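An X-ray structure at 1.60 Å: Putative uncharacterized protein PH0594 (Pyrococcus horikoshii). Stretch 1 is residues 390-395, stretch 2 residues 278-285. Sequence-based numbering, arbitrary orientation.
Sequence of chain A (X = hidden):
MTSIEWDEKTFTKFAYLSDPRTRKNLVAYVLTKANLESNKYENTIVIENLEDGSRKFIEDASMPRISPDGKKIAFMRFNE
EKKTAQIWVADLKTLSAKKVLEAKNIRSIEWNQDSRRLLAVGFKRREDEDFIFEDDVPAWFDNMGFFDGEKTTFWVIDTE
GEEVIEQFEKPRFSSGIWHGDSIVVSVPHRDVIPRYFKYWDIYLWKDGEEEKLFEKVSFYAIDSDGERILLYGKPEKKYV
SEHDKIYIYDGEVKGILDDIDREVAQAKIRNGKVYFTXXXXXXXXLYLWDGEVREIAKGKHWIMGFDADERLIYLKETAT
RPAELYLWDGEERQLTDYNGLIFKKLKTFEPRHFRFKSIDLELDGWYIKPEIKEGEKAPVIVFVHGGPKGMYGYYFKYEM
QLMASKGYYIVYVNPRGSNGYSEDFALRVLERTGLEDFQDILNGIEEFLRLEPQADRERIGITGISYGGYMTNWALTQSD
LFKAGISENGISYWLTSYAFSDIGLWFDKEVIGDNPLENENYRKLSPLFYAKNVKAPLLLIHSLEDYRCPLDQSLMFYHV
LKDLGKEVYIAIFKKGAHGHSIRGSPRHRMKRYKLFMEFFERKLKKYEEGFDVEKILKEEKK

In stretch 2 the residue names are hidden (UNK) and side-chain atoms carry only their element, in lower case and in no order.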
ATOM      1  N   GLY A 390      32.545 -37.590   4.101  1.00 16.40           N
ATOM      2  CA  GLY A 390      31.226 -37.961   3.632  1.00 14.18           C
ATOM      3  C   GLY A 390      31.081 -39.435   3.292  1.00 12.75           C
ATOM      4  O   GLY A 390      32.012 -40.201   3.492  1.00 13.72           O
ATOM      5  N   MET A 391      29.923 -39.807   2.754  1.00 12.85           N
ATOM      6  CA  MET A 391      29.729 -41.211   2.452  1.00 13.80           C
ATOM      7  C   MET A 391      28.638 -41.348   1.391  1.00 17.19           C
ATOM      8  O   MET A 391      27.552 -40.729   1.535  1.00 17.37           O
ATOM      9  CB  MET A 391      29.309 -41.952   3.711  1.00 13.63           C
ATOM     10  CG  MET A 391      29.293 -43.494   3.518  1.00 12.94           C
ATOM     11  SD  MET A 391      28.757 -44.399   4.959  1.00 14.41           S
ATOM     12  CE  MET A 391      27.003 -43.987   4.901  1.00 15.02           C
ATOM     13  N   TYR A 392      28.933 -42.075   0.317  1.00 14.06           N
ATOM     14  CA  TYR A 392      27.937 -42.470  -0.643  1.00 15.70           C
ATOM     15  C   TYR A 392      27.468 -43.904  -0.316  1.00 17.55           C
ATOM     16  O   TYR A 392      28.120 -44.675   0.376  1.00 19.41           O
ATOM     17  CB  TYR A 392      28.508 -42.549  -2.067  1.00 14.99           C
ATOM     18  CG  TYR A 392      28.573 -41.212  -2.824  1.00 15.44           C
ATOM     19  CD1 TYR A 392      29.589 -40.994  -3.744  1.00 14.36           C
ATOM     20  CD2 TYR A 392      27.576 -40.270  -2.718  1.00 16.51           C
ATOM     21  CE1 TYR A 392      29.682 -39.809  -4.451  1.00 14.81           C
ATOM     22  CE2 TYR A 392      27.643 -39.075  -3.458  1.00 15.49           C
ATOM     23  CZ  TYR A 392      28.708 -38.888  -4.354  1.00 15.10           C
ATOM     24  OH  TYR A 392      28.738 -37.705  -5.037  1.00 19.09           O
ATOM     25  N   GLY A 393      26.283 -44.155  -0.856  1.00 15.65           N
ATOM     26  CA  GLY A 393      25.736 -45.490  -0.801  1.00 15.73           C
ATOM     27  C   GLY A 393      24.259 -45.506  -1.133  1.00 17.48           C
ATOM     28  O   GLY A 393      23.874 -45.582  -2.338  1.00 20.07           O
ATOM     29  N   TYR A 394      23.449 -45.531  -0.086  1.00 18.07           N
ATOM     30  CA  TYR A 394      21.992 -45.819  -0.213  1.00 17.25           C
ATOM     31  C   TYR A 394      21.028 -44.727   0.202  1.00 16.64           C
ATOM     32  O   TYR A 394      20.006 -44.979   0.839  1.00 17.33           O
ATOM     33  CB  TYR A 394      21.697 -47.168   0.448  1.00 18.05           C
ATOM     34  CG  TYR A 394      22.598 -48.253  -0.068  1.00 19.19           C
ATOM     35  CD1 TYR A 394      23.554 -48.866   0.797  1.00 20.80           C
ATOM     36  CD2 TYR A 394      22.427 -48.756  -1.303  1.00 18.00           C
ATOM     37  CE1 TYR A 394      24.430 -49.865   0.328  1.00 19.66           C
ATOM     38  CE2 TYR A 394      23.291 -49.739  -1.787  1.00 19.32           C
ATOM     39  CZ  TYR A 394      24.218 -50.333  -0.941  1.00 19.79           C
ATOM     40  OH  TYR A 394      24.993 -51.314  -1.532  1.00 24.91           O
ATOM     41  N   TYR A 395      21.414 -43.495  -0.109  1.00 18.71           N
ATOM     42  CA  TYR A 395      20.460 -42.412   0.002  1.00 19.84           C
ATOM     43  C   TYR A 395      20.053 -41.940  -1.419  1.00 17.06           C
ATOM     44  O   TYR A 395      20.663 -42.356  -2.405  1.00 17.86           O
ATOM     45  CB  TYR A 395      21.034 -41.295   0.845  1.00 18.24           C
ATOM     46  CG  TYR A 395      22.120 -40.405   0.256  1.00 16.66           C
ATOM     47  CD1 TYR A 395      23.486 -40.650   0.538  1.00 17.27           C
ATOM     48  CD2 TYR A 395      21.839 -39.302  -0.498  1.00 21.92           C
ATOM     49  CE1 TYR A 395      24.461 -39.816   0.076  1.00 19.90           C
ATOM     50  CE2 TYR A 395      22.830 -38.561  -1.068  1.00 22.08           C
ATOM     51  CZ  TYR A 395      24.133 -38.797  -0.738  1.00 19.68           C
ATOM     52  OH  TYR A 395      25.093 -37.950  -1.249  1.00 24.26           O
ATOM     53  N   UNK A 278      24.276 -45.715  12.962  1.00 16.40           N
ATOM     54  CA  UNK A 278      25.699 -45.743  12.580  1.00 15.25           C
ATOM     55  C   UNK A 278      25.888 -45.669  11.145  1.00 16.69           C
ATOM     56  O   UNK A 278      25.075 -46.205  10.348  1.00 15.88           O
ATOM     57  c   UNK A 278      26.331 -47.113  12.970  1.00 15.87           C
ATOM     58  c   UNK A 278      26.350 -47.613  14.409  1.00 16.60           C
ATOM     59  c   UNK A 278      27.214 -46.594  15.212  1.00 16.70           C
ATOM     60  c   UNK A 278      26.902 -49.057  14.608  1.00 16.98           C
ATOM     61  N   UNK A 279      26.991 -45.044  10.761  1.00 14.77           N
ATOM     62  CA  UNK A 279      27.431 -44.969   9.363  1.00 15.60           C
ATOM     63  C   UNK A 279      28.198 -46.257   9.074  1.00 16.55           C
ATOM     64  O   UNK A 279      29.241 -46.584   9.693  1.00 17.43           O
ATOM     65  c   UNK A 279      27.902 -41.751  10.382  1.00 14.82           C
ATOM     66  c   UNK A 279      27.747 -42.462   9.212  1.00 14.07           C
ATOM     67  c   UNK A 279      27.157 -41.826   8.124  1.00 16.71           C
ATOM     68  c   UNK A 279      27.478 -40.471  10.549  1.00 15.89           C
ATOM     69  c   UNK A 279      26.665 -40.527   8.302  1.00 16.79           C
ATOM     70  c   UNK A 279      26.795 -39.865   9.540  1.00 16.23           C
ATOM     71  c   UNK A 279      28.346 -43.801   9.109  1.00 15.10           C
ATOM     72  N   UNK A 280      27.687 -47.060   8.151  1.00 15.98           N
ATOM     73  CA  UNK A 280      28.247 -48.381   7.878  1.00 15.58           C
ATOM     74  C   UNK A 280      28.246 -48.699   6.349  1.00 16.18           C
ATOM     75  O   UNK A 280      27.198 -49.071   5.809  1.00 14.12           O
ATOM     76  o   UNK A 280      25.614 -50.632  10.845  1.00 17.17           O
ATOM     77  c   UNK A 280      26.796 -50.648  10.694  1.00 21.29           C
ATOM     78  c   UNK A 280      27.492 -49.476  10.082  1.00 16.90           C
ATOM     79  o   UNK A 280      27.481 -51.613  10.984  1.00 20.82           O
ATOM     80  c   UNK A 280      27.472 -49.493   8.564  1.00 17.47           C
ATOM     81  N   UNK A 281      29.397 -48.602   5.727  1.00 16.15           N
ATOM     82  CA  UNK A 281      29.680 -49.027   4.347  1.00 15.86           C
ATOM     83  C   UNK A 281      28.565 -48.686   3.380  1.00 15.72           C
ATOM     84  O   UNK A 281      28.053 -49.518   2.620  1.00 16.67           O
ATOM     85  c   UNK A 281      30.935 -51.003   5.410  1.00 20.15           C
ATOM     86  o   UNK A 281      29.183 -51.993   6.671  1.00 29.21           O
ATOM     87  o   UNK A 281      30.711 -51.055   7.875  1.00 35.77           O
ATOM     88  c   UNK A 281      29.939 -50.551   4.345  1.00 18.36           C
ATOM     89  c   UNK A 281      30.245 -51.401   6.746  1.00 25.11           C
ATOM     90  N   UNK A 282      28.185 -47.428   3.436  1.00 15.23           N
ATOM     91  CA  UNK A 282      27.131 -46.883   2.557  1.00 15.63           C
ATOM     92  C   UNK A 282      25.724 -46.791   3.090  1.00 15.24           C
ATOM     93  O   UNK A 282      24.914 -46.116   2.486  1.00 16.63           O
ATOM     94  N   UNK A 283      25.435 -47.429   4.201  1.00 14.06           N
ATOM     95  CA  UNK A 283      24.144 -47.426   4.857  1.00 14.48           C
ATOM     96  C   UNK A 283      24.249 -46.546   6.116  1.00 15.62           C
ATOM     97  O   UNK A 283      25.371 -46.346   6.704  1.00 14.01           O
ATOM     98  c   UNK A 283      23.793 -48.863   5.240  1.00 16.43           C
ATOM     99  o   UNK A 283      23.622 -49.643   4.062  1.00 17.93           O
ATOM    100  N   UNK A 284      23.100 -46.080   6.590  1.00 14.78           N
ATOM    101  CA  UNK A 284      22.985 -45.514   7.930  1.00 14.75           C
ATOM    102  C   UNK A 284      21.929 -46.413   8.614  1.00 16.40           C
ATOM    103  O   UNK A 284      20.757 -46.370   8.232  1.00 16.68           O
ATOM    104  c   UNK A 284      22.369 -43.569   9.396  1.00 15.20           C
ATOM    105  c   UNK A 284      23.791 -43.245   7.325  1.00 15.38           C
ATOM    106  c   UNK A 284      22.673 -44.043   7.995  1.00 14.42           C
ATOM    107  N   UNK A 285      22.356 -47.183   9.592  1.00 15.72           N
ATOM    108  CA  UNK A 285      21.575 -48.284  10.159  1.00 15.84           C
ATOM    109  C   UNK A 285      21.177 -47.988  11.595  1.00 16.85           C
ATOM    110  O   UNK A 285      21.974 -47.369  12.310  1.00 15.37           O
ATOM    111  o   UNK A 285      21.697 -50.059   7.848  1.00 15.14           O
ATOM    112  n   UNK A 285      23.856 -50.566   8.459  1.00 16.95           N
ATOM    113  c   UNK A 285      22.358 -49.605  10.122  1.00 16.89           C
ATOM    114  c   UNK A 285      22.604 -50.124   8.707  1.00 17.74           C
TER

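Position 278 carries four side-chain carbons, forked at the second, and reaches nothing on stretch 1; the fork one carbon beyond CB identifies Leu278. Its backbone pairs in both directions with position 285, so the segment opens as one arm of a hairpin.

At position 279, one carbon leads to a ring of six carbons with no heteroatom attached. The ring meets the methyl CE of Met391 at its edge, near the ring plane. This is Phe279, whose CD2 lies 3.9 Å from Met391 CE.

Position 280 has three carbons in a row, the third carrying two oxygens, and its CB points away from stretch 1. A chain of this length ending in two oxygens fits glutamate, Glu280; one of its oxygens accepts a hydrogen bond from the side chain of position 285.

The same set of atoms, three carbons and two terminal oxygens, recurs at position 281, again with CB directed away, giving Glu281. Its phi/psi of 41/51 suits the first corner of the type I' turn that runs from Glu280 to position 283.

Position 282 has no side-chain atoms, so it is Gly282. With phi/psi of 97/-13, a CB would be jammed against the preceding carbonyl oxygen and would lie only 3.3 Å from Gly393 CA.

One carbon and one oxygen make up the side chain at position 283. The oxygen approaches the ring of Tyr394 obliquely, and the residue is Ser283, with OG 3.4 Å from Tyr394 CD1 and hydrogen-bonded elsewhere in the structure.

At position 284, one carbon bears two others, the branch of a valine. One of the branch carbons nears Met391 CE; in Val284 this is CG2, at 4.1 Å.

Position 285 shows two carbons, the second carrying an oxygen and a nitrogen: Asn285. It lies beyond reach of stretch 1, but its ND2 donates to Glu280 OE1 at 3.0 Å, tying the two arms together.

The contact centres on the turn. Gly282 O accepts a hydrogen bond from Tyr394 N at 3.0 Å, while Gly282 N makes a weak one to Met391 SD at 3.4 Å. Gly282 CA also packs 3.3 Å from Tyr392 O in a CA-H...O contact. Such close backbone approach depends on glycine on both sides, since a CB on Gly393 would lie 2.2 Å from Gly282 O. Around this polar centre, the Met391 side chain, extended as far as SD (chi1 and chi2 both t) and turned at chi3 (p), sets its methyl group against both Phe279 and Val284, adding apolar packing to the backbone interactions.

Stretch 2 278-285: LFEEGSVN
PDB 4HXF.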